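Local coordinates for protein BIFUNCTIONAL PROTEIN Proline utilization A (PutA) (Corynebacterium freiburgense, PDB 5UX5) that probably oxidises proline to glutamate in two steps, pairing an FAD-dependent proline dehydrogenase with an NAD-dependent aldehyde dehydrogenase on one polypeptide, at residues Leu141-Lys146 against Asn180-Tyr185; Arg151-Leu156 against Lys294-Lys299; Val375-Gly380 against Ala384-Val389. All coordinates share one frame; numbering follows the deposited sequence.

Contact 1. Residues Leu141-Lys146 against Asn180-Tyr185; sequences LLDESK and NPRVDY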
loop_
_atom_site.group_PDB
_atom_site.type_symbol
_atom_site.label_atom_id
_atom_site.label_comp_id
_atom_site.label_asym_id
_atom_site.label_seq_id
_atom_site.Cartn_x
_atom_site.Cartn_y
_atom_site.Cartn_z
ATOM N N LEU A 141 -29.265 18.253 -27.160
ATOM C CA LEU A 141 -28.460 17.227 -27.804
ATOM C C LEU A 141 -29.195 15.899 -27.854
ATOM O O LEU A 141 -28.989 15.123 -28.791
ATOM C CB LEU A 141 -27.120 17.084 -27.092
ATOM C CG LEU A 141 -26.169 16.003 -27.606
ATOM C CD1 LEU A 141 -25.667 16.328 -29.005
ATOM C CD2 LEU A 141 -25.021 15.828 -26.618
ATOM N N LEU A 142 -30.052 15.613 -26.867
ATOM C CA LEU A 142 -30.861 14.398 -26.942
ATOM C C LEU A 142 -31.863 14.481 -28.091
ATOM O O LEU A 142 -32.041 13.511 -28.840
ATOM C CB LEU A 142 -31.570 14.138 -25.608
ATOM C CG LEU A 142 -30.724 13.650 -24.413
ATOM C CD1 LEU A 142 -31.149 14.268 -23.081
ATOM C CD2 LEU A 142 -30.714 12.129 -24.320
ATOM N N ASP A 143 -32.500 15.645 -28.267
ATOM C CA ASP A 143 -33.436 15.837 -29.375
ATOM C C ASP A 143 -32.726 15.780 -30.722
ATOM O O ASP A 143 -33.161 15.069 -31.637
ATOM C CB ASP A 143 -34.165 17.187 -29.248
ATOM C CG ASP A 143 -35.196 17.217 -28.130
ATOM O OD1 ASP A 143 -35.239 16.281 -27.313
ATOM O OD2 ASP A 143 -35.966 18.190 -28.067
ATOM N N GLU A 144 -31.620 16.515 -30.854
ATOM C CA GLU A 144 -30.924 16.572 -32.133
ATOM C C GLU A 144 -30.352 15.216 -32.525
ATOM O O GLU A 144 -30.411 14.827 -33.700
ATOM C CB GLU A 144 -29.840 17.646 -32.083
ATOM C CG GLU A 144 -30.419 19.047 -32.269
ATOM C CD GLU A 144 -29.437 20.166 -31.957
ATOM O OE1 GLU A 144 -28.435 19.919 -31.253
ATOM O OE2 GLU A 144 -29.684 21.302 -32.418
ATOM N N SER A 145 -29.828 14.460 -31.561
ATOM C CA SER A 145 -29.264 13.172 -31.941
ATOM C C SER A 145 -30.347 12.114 -32.149
ATOM O O SER A 145 -30.200 11.254 -33.026
ATOM C CB SER A 145 -28.212 12.723 -30.917
ATOM O OG SER A 145 -28.642 12.900 -29.582
ATOM N N LYS A 146 -31.434 12.163 -31.370
ATOM C CA LYS A 146 -32.568 11.275 -31.630
ATOM C C LYS A 146 -33.118 11.516 -33.020
ATOM O O LYS A 146 -33.550 10.582 -33.706
ATOM C CB LYS A 146 -33.667 11.477 -30.586
ATOM C CG LYS A 146 -34.859 10.516 -30.692
ATOM C CD LYS A 146 -35.482 10.239 -29.319
ATOM C CE LYS A 146 -36.826 9.521 -29.435
ATOM N NZ LYS A 146 -37.708 9.677 -28.226
ATOM N N ASN A 180 -35.839 11.821 -16.629
ATOM C CA ASN A 180 -35.985 12.667 -17.813
ATOM C C ASN A 180 -36.449 11.816 -18.991
ATOM O O ASN A 180 -35.755 10.860 -19.366
ATOM C CB ASN A 180 -34.666 13.367 -18.128
ATOM C CG ASN A 180 -34.763 14.334 -19.299
ATOM O OD1 ASN A 180 -35.719 14.323 -20.067
ATOM N ND2 ASN A 180 -33.765 15.183 -19.427
ATOM N N PRO A 181 -37.607 12.106 -19.588
ATOM C CA PRO A 181 -38.131 11.220 -20.647
ATOM C C PRO A 181 -37.299 11.200 -21.916
ATOM O O PRO A 181 -37.390 10.228 -22.662
ATOM C CB PRO A 181 -39.522 11.789 -20.920
ATOM C CG PRO A 181 -39.385 13.231 -20.545
ATOM C CD PRO A 181 -38.475 13.263 -19.360
ATOM N N ARG A 182 -36.503 12.229 -22.204
ATOM C CA ARG A 182 -35.680 12.163 -23.395
ATOM C C ARG A 182 -34.534 11.176 -23.237
ATOM O O ARG A 182 -34.000 10.709 -24.249
ATOM C CB ARG A 182 -35.112 13.539 -23.732
ATOM C CG ARG A 182 -36.019 14.693 -23.437
ATOM C CD ARG A 182 -35.376 16.019 -23.830
ATOM N NE ARG A 182 -36.049 17.181 -23.226
ATOM C CZ ARG A 182 -36.623 18.165 -23.915
ATOM N NH1 ARG A 182 -36.607 18.140 -25.244
ATOM N NH2 ARG A 182 -37.216 19.179 -23.275
ATOM N N VAL A 183 -34.219 10.781 -22.002
ATOM C CA VAL A 183 -33.038 9.978 -21.699
ATOM C C VAL A 183 -33.405 8.502 -21.813
ATOM O O VAL A 183 -34.280 8.013 -21.089
ATOM C CB VAL A 183 -32.494 10.308 -20.294
ATOM C CG1 VAL A 183 -31.387 9.344 -19.875
ATOM C CG2 VAL A 183 -31.981 11.727 -20.240
ATOM N N ASP A 184 -32.684 7.782 -22.685
ATOM C CA ASP A 184 -32.916 6.363 -22.948
ATOM C C ASP A 184 -31.965 5.445 -22.207
ATOM O O ASP A 184 -32.242 4.249 -22.105
ATOM C CB ASP A 184 -32.728 6.013 -24.433
ATOM C CG ASP A 184 -33.526 6.878 -25.374
ATOM O OD1 ASP A 184 -34.670 7.249 -25.053
ATOM O OD2 ASP A 184 -32.988 7.151 -26.475
ATOM N N TYR A 185 -30.831 5.950 -21.746
ATOM C CA TYR A 185 -29.716 5.069 -21.419
ATOM C C TYR A 185 -28.811 5.780 -20.431
ATOM O O TYR A 185 -28.239 6.825 -20.760
ATOM C CB TYR A 185 -28.979 4.728 -22.700
ATOM C CG TYR A 185 -27.905 3.685 -22.658
ATOM C CD1 TYR A 185 -26.899 3.701 -21.688
ATOM C CD2 TYR A 185 -27.839 2.724 -23.652
ATOM C CE1 TYR A 185 -25.878 2.745 -21.689
ATOM C CE2 TYR A 185 -26.819 1.787 -23.672
ATOM C CZ TYR A 185 -25.843 1.794 -22.688
ATOM O OH TYR A 185 -24.844 0.845 -22.723
#

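Contact 2. Residues Arg151-Leu156 against Lys294-Lys299; sequences RLNVNL and KIRLVK. With FAD (flavin-adenine dinucleotide), chain E.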
loop_
_atom_site.group_PDB
_atom_site.type_symbol
_atom_site.label_atom_id
_atom_site.label_comp_id
_atom_site.label_asym_id
_atom_site.label_seq_id
_atom_site.Cartn_x
_atom_site.Cartn_y
_atom_site.Cartn_z
ATOM N N ARG A 151 -28.938 7.206 -30.219
ATOM C CA ARG A 151 -29.331 7.208 -28.818
ATOM C C ARG A 151 -28.092 7.562 -27.982
ATOM O O ARG A 151 -26.962 7.321 -28.407
ATOM C CB ARG A 151 -29.966 5.836 -28.446
ATOM N N LEU A 152 -28.283 8.184 -26.816
ATOM C CA LEU A 152 -27.174 8.716 -26.014
ATOM C C LEU A 152 -26.970 7.899 -24.741
ATOM O O LEU A 152 -27.921 7.641 -23.999
ATOM C CB LEU A 152 -27.427 10.173 -25.617
ATOM C CG LEU A 152 -27.387 11.292 -26.663
ATOM C CD1 LEU A 152 -27.255 12.631 -25.977
ATOM C CD2 LEU A 152 -26.282 11.098 -27.698
ATOM N N ASN A 153 -25.729 7.513 -24.464
ATOM C CA ASN A 153 -25.384 6.906 -23.180
ATOM C C ASN A 153 -25.002 8.051 -22.245
ATOM O O ASN A 153 -23.925 8.639 -22.369
ATOM C CB ASN A 153 -24.253 5.886 -23.343
ATOM C CG ASN A 153 -23.725 5.329 -22.007
ATOM O OD1 ASN A 153 -22.742 4.592 -21.987
ATOM N ND2 ASN A 153 -24.383 5.649 -20.911
ATOM N N VAL A 154 -25.892 8.384 -21.329
ATOM C CA VAL A 154 -25.650 9.469 -20.391
ATOM C C VAL A 154 -24.921 8.903 -19.179
ATOM O O VAL A 154 -25.392 7.957 -18.534
ATOM C CB VAL A 154 -26.965 10.161 -20.013
ATOM C CG1 VAL A 154 -26.720 11.335 -19.087
ATOM C CG2 VAL A 154 -27.639 10.651 -21.284
ATOM N N ASN A 155 -23.749 9.465 -18.891
ATOM C CA ASN A 155 -22.857 8.991 -17.837
ATOM C C ASN A 155 -22.487 10.170 -16.950
ATOM O O ASN A 155 -21.940 11.168 -17.435
ATOM C CB ASN A 155 -21.606 8.347 -18.466
ATOM C CG ASN A 155 -20.621 7.769 -17.443
ATOM O OD1 ASN A 155 -19.421 7.991 -17.553
ATOM N ND2 ASN A 155 -21.116 7.009 -16.476
ATOM N N LEU A 156 -22.764 10.051 -15.655
ATOM C CA LEU A 156 -22.543 11.147 -14.720
ATOM C C LEU A 156 -21.123 11.076 -14.157
ATOM O O LEU A 156 -20.746 10.084 -13.519
ATOM C CB LEU A 156 -23.580 11.113 -13.602
ATOM C CG LEU A 156 -23.402 12.247 -12.579
ATOM C CD1 LEU A 156 -23.653 13.608 -13.210
ATOM C CD2 LEU A 156 -24.311 12.051 -11.368
ATOM N N LYS A 294 -27.836 -7.363 -22.040
ATOM C CA LYS A 294 -26.954 -6.786 -23.051
ATOM C C LYS A 294 -25.561 -6.656 -22.475
ATOM O O LYS A 294 -25.393 -6.161 -21.360
ATOM C CB LYS A 294 -27.409 -5.412 -23.536
ATOM C CG LYS A 294 -26.501 -4.804 -24.588
ATOM C CD LYS A 294 -27.030 -3.474 -25.103
ATOM C CE LYS A 294 -26.082 -2.820 -26.103
ATOM N NZ LYS A 294 -26.379 -1.389 -26.341
ATOM N N ILE A 295 -24.568 -7.095 -23.232
ATOM C CA ILE A 295 -23.175 -6.937 -22.855
ATOM C C ILE A 295 -22.570 -5.866 -23.741
ATOM O O ILE A 295 -22.721 -5.902 -24.964
ATOM C CB ILE A 295 -22.444 -8.284 -22.940
ATOM C CG1 ILE A 295 -23.001 -9.147 -21.800
ATOM C CG2 ILE A 295 -20.929 -8.105 -22.828
ATOM C CD1 ILE A 295 -22.704 -10.563 -21.842
ATOM N N ARG A 296 -21.975 -4.861 -23.119
ATOM C CA ARG A 296 -21.162 -3.896 -23.848
ATOM C C ARG A 296 -19.730 -4.424 -23.862
ATOM O O ARG A 296 -19.105 -4.577 -22.801
ATOM C CB ARG A 296 -21.218 -2.506 -23.209
ATOM C CG ARG A 296 -20.440 -1.476 -24.030
ATOM C CD ARG A 296 -20.049 -0.233 -23.258
ATOM N NE ARG A 296 -21.204 0.511 -22.797
ATOM C CZ ARG A 296 -21.156 1.365 -21.792
ATOM N NH1 ARG A 296 -20.004 1.540 -21.163
ATOM N NH2 ARG A 296 -22.247 2.014 -21.405
ATOM N N LEU A 297 -19.226 -4.731 -25.047
ATOM C CA LEU A 297 -17.857 -5.191 -25.211
ATOM C C LEU A 297 -16.942 -3.992 -25.371
ATOM O O LEU A 297 -17.098 -3.232 -26.329
ATOM C CB LEU A 297 -17.743 -6.075 -26.442
ATOM C CG LEU A 297 -18.064 -7.531 -26.226
ATOM C CD1 LEU A 297 -17.457 -8.296 -27.378
ATOM C CD2 LEU A 297 -17.508 -7.940 -24.918
ATOM N N VAL A 298 -15.982 -3.834 -24.454
ATOM C CA VAL A 298 -14.949 -2.805 -24.546
ATOM C C VAL A 298 -13.597 -3.501 -24.504
ATOM O O VAL A 298 -13.485 -4.668 -24.113
ATOM C CB VAL A 298 -15.048 -1.743 -23.423
ATOM C CG1 VAL A 298 -16.479 -1.166 -23.301
ATOM C CG2 VAL A 298 -14.581 -2.317 -22.106
ATOM N N LYS A 299 -12.559 -2.798 -24.953
ATOM C CA LYS A 299 -11.241 -3.426 -24.837
ATOM C C LYS A 299 -10.659 -3.239 -23.440
ATOM O O LYS A 299 -10.070 -4.177 -22.889
ATOM C CB LYS A 299 -10.298 -2.932 -25.944
ATOM C CG LYS A 299 -10.580 -3.647 -27.290
ATOM C CD LYS A 299 -9.858 -3.058 -28.517
ATOM C CE LYS A 299 -10.434 -3.671 -29.825
ATOM N NZ LYS A 299 -9.805 -3.229 -31.131
HETATM P PA FAD E . -7.758 0.439 -30.178
HETATM O O1A FAD E . -6.498 1.293 -30.555
HETATM O O2A FAD E . -8.141 -0.676 -31.033
HETATM O O5B FAD E . -7.757 -0.263 -28.873
HETATM C C5B FAD E . -7.033 0.280 -27.785
HETATM C C4B FAD E . -7.143 -0.674 -26.610
HETATM O O4B FAD E . -6.236 -1.730 -26.735
HETATM C C3B FAD E . -6.835 -0.031 -25.296
HETATM O O3B FAD E . -7.863 0.699 -24.725
HETATM C C2B FAD E . -6.444 -1.196 -24.461
HETATM O O2B FAD E . -7.532 -1.751 -23.818
HETATM C C1B FAD E . -5.782 -2.106 -25.454
HETATM N N9A FAD E . -4.328 -2.037 -25.408
HETATM C C8A FAD E . -3.526 -1.084 -26.018
HETATM N N7A FAD E . -2.233 -1.331 -25.732
HETATM C C5A FAD E . -2.108 -2.465 -24.936
HETATM C C6A FAD E . -1.027 -3.171 -24.373
HETATM N N6A FAD E . 0.362 -2.772 -24.526
HETATM N N1A FAD E . -1.283 -4.267 -23.641
HETATM C C2A FAD E . -2.572 -4.685 -23.438
HETATM N N3A FAD E . -3.644 -4.019 -23.972
HETATM C C4A FAD E . -3.452 -2.923 -24.715
HETATM N N1 FAD E . -13.538 1.136 -21.006
HETATM C C2 FAD E . -13.729 0.427 -19.765
HETATM O O2 FAD E . -12.632 -0.131 -19.154
HETATM N N3 FAD E . -15.002 0.380 -19.182
HETATM C C4 FAD E . -16.111 0.965 -19.795
HETATM O O4 FAD E . -17.361 0.891 -19.205
HETATM C C4X FAD E . -15.961 1.564 -21.160
HETATM N N5 FAD E . -17.049 2.011 -21.902
HETATM C C5X FAD E . -16.876 2.520 -23.196
HETATM C C6 FAD E . -17.972 2.979 -23.952
HETATM C C7 FAD E . -17.760 3.484 -25.229
HETATM C C7M FAD E . -18.907 3.989 -26.055
HETATM C C8 FAD E . -16.502 3.524 -25.774
HETATM C C8M FAD E . -16.283 4.066 -27.150
HETATM C C9 FAD E . -15.417 3.076 -25.035
HETATM C C9A FAD E . -15.607 2.578 -23.760
HETATM N N10 FAD E . -14.469 2.110 -23.040
HETATM C C10 FAD E . -14.628 1.599 -21.734
HETATM C "C1'" FAD E . -13.125 2.223 -23.635
HETATM C "C2'" FAD E . -12.562 0.993 -24.295
HETATM O "O2'" FAD E . -12.306 0.048 -23.319
HETATM C "C3'" FAD E . -11.292 1.423 -25.060
HETATM O "O3'" FAD E . -10.375 1.870 -24.138
HETATM C "C4'" FAD E . -11.429 2.510 -26.133
HETATM O "O4'" FAD E . -12.693 2.584 -26.684
HETATM C "C5'" FAD E . -10.333 2.448 -27.221
HETATM O "O5'" FAD E . -10.082 1.166 -27.783
HETATM P P FAD E . -10.400 0.762 -29.320
HETATM O O1P FAD E . -11.204 -0.567 -29.582
HETATM O O2P FAD E . -11.005 2.139 -29.799
HETATM O O3P FAD E . -9.079 1.104 -30.195
#

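Contact 3. Residues Val375-Gly380 against Ala384-Val389; sequences VEMLQG and AQAEAV. With FAD (flavin-adenine dinucleotide), chain E.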
loop_
_atom_site.group_PDB
_atom_site.type_symbol
_atom_site.label_atom_id
_atom_site.label_comp_id
_atom_site.label_asym_id
_atom_site.label_seq_id
_atom_site.Cartn_x
_atom_site.Cartn_y
_atom_site.Cartn_z
ATOM N N VAL A 375 -23.823 -0.683 -31.919
ATOM C CA VAL A 375 -22.443 -0.190 -31.874
ATOM C C VAL A 375 -22.400 1.037 -30.978
ATOM O O VAL A 375 -23.183 1.978 -31.165
ATOM C CB VAL A 375 -21.903 0.157 -33.273
ATOM C CG1 VAL A 375 -20.583 0.912 -33.145
ATOM C CG2 VAL A 375 -21.750 -1.094 -34.132
ATOM N N GLU A 376 -21.492 1.042 -30.011
ATOM C CA GLU A 376 -21.389 2.147 -29.068
ATOM C C GLU A 376 -20.075 2.885 -29.301
ATOM O O GLU A 376 -19.024 2.254 -29.408
ATOM C CB GLU A 376 -21.532 1.630 -27.633
ATOM C CG GLU A 376 -22.769 0.696 -27.439
ATOM C CD GLU A 376 -23.115 0.454 -25.970
ATOM O OE1 GLU A 376 -24.114 -0.260 -25.678
ATOM O OE2 GLU A 376 -22.376 0.981 -25.108
ATOM N N MET A 377 -20.148 4.221 -29.420
ATOM C CA MET A 377 -19.026 5.079 -29.796
ATOM C C MET A 377 -18.980 6.321 -28.906
ATOM O O MET A 377 -19.838 6.531 -28.042
ATOM C CB MET A 377 -19.103 5.476 -31.283
ATOM C CG MET A 377 -18.779 4.340 -32.292
ATOM S SD MET A 377 -18.982 4.740 -34.054
ATOM C CE MET A 377 -17.441 5.538 -34.459
ATOM N N LEU A 378 -17.956 7.153 -29.118
ATOM C CA LEU A 378 -17.756 8.381 -28.348
ATOM C C LEU A 378 -18.448 9.556 -29.015
ATOM O O LEU A 378 -18.162 9.874 -30.176
ATOM C CB LEU A 378 -16.277 8.699 -28.183
ATOM C CG LEU A 378 -15.688 7.730 -27.188
ATOM C CD1 LEU A 378 -14.209 7.980 -27.119
ATOM C CD2 LEU A 378 -16.374 7.953 -25.842
ATOM N N GLN A 379 -19.352 10.197 -28.280
ATOM C CA GLN A 379 -20.158 11.263 -28.857
ATOM C C GLN A 379 -19.270 12.400 -29.306
ATOM O O GLN A 379 -18.555 12.990 -28.499
ATOM C CB GLN A 379 -21.201 11.768 -27.864
ATOM C CG GLN A 379 -22.244 12.657 -28.490
ATOM C CD GLN A 379 -21.848 14.087 -28.403
ATOM O OE1 GLN A 379 -21.121 14.466 -27.489
ATOM N NE2 GLN A 379 -22.322 14.905 -29.338
ATOM N N GLY A 380 -19.309 12.695 -30.594
ATOM C CA GLY A 380 -18.578 13.802 -31.146
ATOM C C GLY A 380 -17.200 13.464 -31.654
ATOM O O GLY A 380 -16.616 14.279 -32.377
ATOM N N ALA A 384 -18.141 11.509 -39.117
ATOM C CA ALA A 384 -18.264 10.950 -40.462
ATOM C C ALA A 384 -18.277 9.426 -40.422
ATOM O O ALA A 384 -19.102 8.783 -41.088
ATOM C CB ALA A 384 -17.127 11.462 -41.345
ATOM N N GLN A 385 -17.376 8.838 -39.628
ATOM C CA GLN A 385 -17.347 7.388 -39.450
ATOM C C GLN A 385 -18.654 6.877 -38.847
ATOM O O GLN A 385 -19.307 5.992 -39.410
ATOM C CB GLN A 385 -16.145 6.993 -38.579
ATOM N N ALA A 386 -19.071 7.448 -37.714
ATOM C CA ALA A 386 -20.243 6.933 -37.009
ATOM C C ALA A 386 -21.504 6.978 -37.870
ATOM O O ALA A 386 -22.395 6.134 -37.705
ATOM C CB ALA A 386 -20.454 7.714 -35.711
ATOM N N GLU A 387 -21.597 7.933 -38.801
ATOM C CA GLU A 387 -22.773 7.979 -39.663
ATOM C C GLU A 387 -22.724 6.882 -40.722
ATOM O O GLU A 387 -23.753 6.267 -41.034
ATOM C CB GLU A 387 -22.909 9.361 -40.300
ATOM C CG GLU A 387 -23.988 9.467 -41.379
ATOM C CD GLU A 387 -25.400 9.384 -40.831
ATOM O OE1 GLU A 387 -25.567 9.336 -39.593
ATOM O OE2 GLU A 387 -26.347 9.366 -41.647
ATOM N N ALA A 388 -21.540 6.619 -41.287
ATOM C CA ALA A 388 -21.389 5.442 -42.137
ATOM C C ALA A 388 -21.798 4.189 -41.380
ATOM O O ALA A 388 -22.559 3.354 -41.890
ATOM C CB ALA A 388 -19.950 5.317 -42.633
ATOM N N VAL A 389 -21.317 4.057 -40.141
ATOM C CA VAL A 389 -21.653 2.889 -39.336
ATOM C C VAL A 389 -23.151 2.817 -39.097
ATOM O O VAL A 389 -23.760 1.749 -39.215
ATOM C CB VAL A 389 -20.876 2.913 -38.011
ATOM C CG1 VAL A 389 -21.232 1.688 -37.199
ATOM C CG2 VAL A 389 -19.370 2.975 -38.275
HETATM P PA FAD E . -7.758 0.439 -30.178
HETATM O O1A FAD E . -6.498 1.293 -30.555
HETATM O O2A FAD E . -8.141 -0.676 -31.033
HETATM O O5B FAD E . -7.757 -0.263 -28.873
HETATM C C5B FAD E . -7.033 0.280 -27.785
HETATM C C4B FAD E . -7.143 -0.674 -26.610
HETATM O O4B FAD E . -6.236 -1.730 -26.735
HETATM C C3B FAD E . -6.835 -0.031 -25.296
HETATM O O3B FAD E . -7.863 0.699 -24.725
HETATM C C2B FAD E . -6.444 -1.196 -24.461
HETATM O O2B FAD E . -7.532 -1.751 -23.818
HETATM C C1B FAD E . -5.782 -2.106 -25.454
HETATM N N9A FAD E . -4.328 -2.037 -25.408
HETATM C C8A FAD E . -3.526 -1.084 -26.018
HETATM N N7A FAD E . -2.233 -1.331 -25.732
HETATM C C5A FAD E . -2.108 -2.465 -24.936
HETATM C C6A FAD E . -1.027 -3.171 -24.373
HETATM N N6A FAD E . 0.362 -2.772 -24.526
HETATM N N1A FAD E . -1.283 -4.267 -23.641
HETATM C C2A FAD E . -2.572 -4.685 -23.438
HETATM N N3A FAD E . -3.644 -4.019 -23.972
HETATM C C4A FAD E . -3.452 -2.923 -24.715
HETATM N N1 FAD E . -13.538 1.136 -21.006
HETATM C C2 FAD E . -13.729 0.427 -19.765
HETATM O O2 FAD E . -12.632 -0.131 -19.154
HETATM N N3 FAD E . -15.002 0.380 -19.182
HETATM C C4 FAD E . -16.111 0.965 -19.795
HETATM O O4 FAD E . -17.361 0.891 -19.205
HETATM C C4X FAD E . -15.961 1.564 -21.160
HETATM N N5 FAD E . -17.049 2.011 -21.902
HETATM C C5X FAD E . -16.876 2.520 -23.196
HETATM C C6 FAD E . -17.972 2.979 -23.952
HETATM C C7 FAD E . -17.760 3.484 -25.229
HETATM C C7M FAD E . -18.907 3.989 -26.055
HETATM C C8 FAD E . -16.502 3.524 -25.774
HETATM C C8M FAD E . -16.283 4.066 -27.150
HETATM C C9 FAD E . -15.417 3.076 -25.035
HETATM C C9A FAD E . -15.607 2.578 -23.760
HETATM N N10 FAD E . -14.469 2.110 -23.040
HETATM C C10 FAD E . -14.628 1.599 -21.734
HETATM C "C1'" FAD E . -13.125 2.223 -23.635
HETATM C "C2'" FAD E . -12.562 0.993 -24.295
HETATM O "O2'" FAD E . -12.306 0.048 -23.319
HETATM C "C3'" FAD E . -11.292 1.423 -25.060
HETATM O "O3'" FAD E . -10.375 1.870 -24.138
HETATM C "C4'" FAD E . -11.429 2.510 -26.133
HETATM O "O4'" FAD E . -12.693 2.584 -26.684
HETATM C "C5'" FAD E . -10.333 2.448 -27.221
HETATM O "O5'" FAD E . -10.082 1.166 -27.783
HETATM P P FAD E . -10.400 0.762 -29.320
HETATM O O1P FAD E . -11.204 -0.567 -29.582
HETATM O O2P FAD E . -11.005 2.139 -29.799
HETATM O O3P FAD E . -9.079 1.104 -30.195
#

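Contact 1. Residues Leu141-Lys146 against Asn180-Tyr185
D143 and R182 form the polar part of this contact, a salt bridge on its outer side. NH1 of R182 lies 2.9 Å from OD2 of D143 and donates a hydrogen bond to OD1 of D143 at 3.1 Å. That acceptor is met on its syn side and lies in the guanidinium plane, at its edge, while the carboxylate and guanidinium planes are turned 36° apart. Extended from CG to NE, the R182 chain carries its charge from the loop to the helix.

The apolar part is built on L142. Its CD1 meets CG2 of V183 at 3.9 Å, its CB lies against CB of R182, and its CD2 rests 3.6 Å from the backbone O of R182. L142 and V183 are buried, whereas the charged pair is exposed.

The loop is shaped by a type I turn from N180 to V183 and an Asx turn, in which OD1 of N180 accepts from N of R182. ND2 of N180 ties the turn to N139 of helix 136-147. Thus helix 136-147 packs on the connection between helix 164-178 and strand 185-189, with L141 and S145 resting on L152 of strand 151-157.

Contact 2. Residues Arg151-Leu156 against Lys294-Lys299
N153 points its amide oxygen obliquely at the guanidinium end of R296, across the interior of the proline dehydrogenase (βα)8 barrel. Strands 151-157 and 293-298, both of the parallel barrel sheet, are not neighbours: the CA atoms of N153 and R296, the nearest pair, are 11.6 Å apart, and only these two side chains meet. OD1 of N153 comes within 2.7 Å of NH2 of R296, but the angle is poor for a hydrogen bond. The amide and guanidinium planes are 49° apart.

Both groups are buried and take other partners. ND2 of N153 is hydrogen-bonded to S187 OG. R296 makes its salt bridge through NE to OE2 of E376, and its NH2 also donates to OH of Y185. Carboxylate, tyrosine hydroxyl and flavin thus surround the arginine and probably limit rotation of its end. The R296 side chain leaves the strand with CG anti to the backbone N (chi1 -176°), then bends at chi3 (-63°), and NH1 reaches N5 of FAD in a weak hydrogen bond of 3.1 Å.

Strand 293-298 lines the cofactor further on. CG1 of V298 packs against the flavin, 3.5 Å from C4X of FAD, while CB of V298 lies 3.3 Å from the ribityl O2' of FAD. Just past the strand, K299 runs extended beside the pyrophosphate. Its ammonium group also pairs with D327, so a carboxylate as well as the phosphate probably favours its positive charge. NZ of K299 donates to O2A of FAD at 3.0 Å.

Contact 3. Residues Val375-Gly380 against Ala384-Val389
A386 and V389, one turn apart on helix 383-393, meet M377 and V375 of strand 373-378 in a buried apolar contact. Just before them, CB of Q385 points toward the strand, and nothing beyond it is modelled. A386 follows with its methyl group: CB of A386 lies 3.7 Å from SD of M377, and the terminal CE of M377 is 3.9 Å from the same CB. The thioether reaches the helix because CG of M377 is anti to its carbonyl carbon (chi1 -72°) and the chain bends at chi3 (84°), laying the methyl group alongside A386. At V389, the CG1 branch is the one that touches, 4.2 Å from CG2 of V375 and equally far from CG1 of V375. These two valine side chains cross at about a right angle. V357 of helix 354-367 touches both valines, and W31 of helix 16-31 packs on V389.

Strand and helix belong to the beta-alpha-beta unit that continues into strand 396-403. On its flavin side the strand places the backbone O of M377 3.4 Å from C7M of FAD, and CG of L378 3.7 Å from C8M of FAD. Methyl groups and a thioether make most of the helix contact, so its attachment rests on shape and burial of apolar surface; a polar group of this strand, the carboxylate of E376, is turned to other partners, among them K294 and the OH of Y185.

All three contacts belong to the proline dehydrogenase barrel, but at different depths. Contact 2 crosses the interior beside FAD and is polar; contact 3 is buried and apolar between strand and outer helix; contact 1 lies toward the surface, partly buried, with its salt bridge exposed. Contacts 2 and 3 share the parallel sheet and the cofactor, and E376 of 375-380 joins them through its charge partners on 294-299. Y185, where the loop of contact 1 enters strand 185-189, reaches inward: its backbone O pairs with N of V154, and its OH lies among the charged groups of the other two contacts. Charge is thus exposed in contact 1, buried in contact 2 and absent from the packing in contact 3.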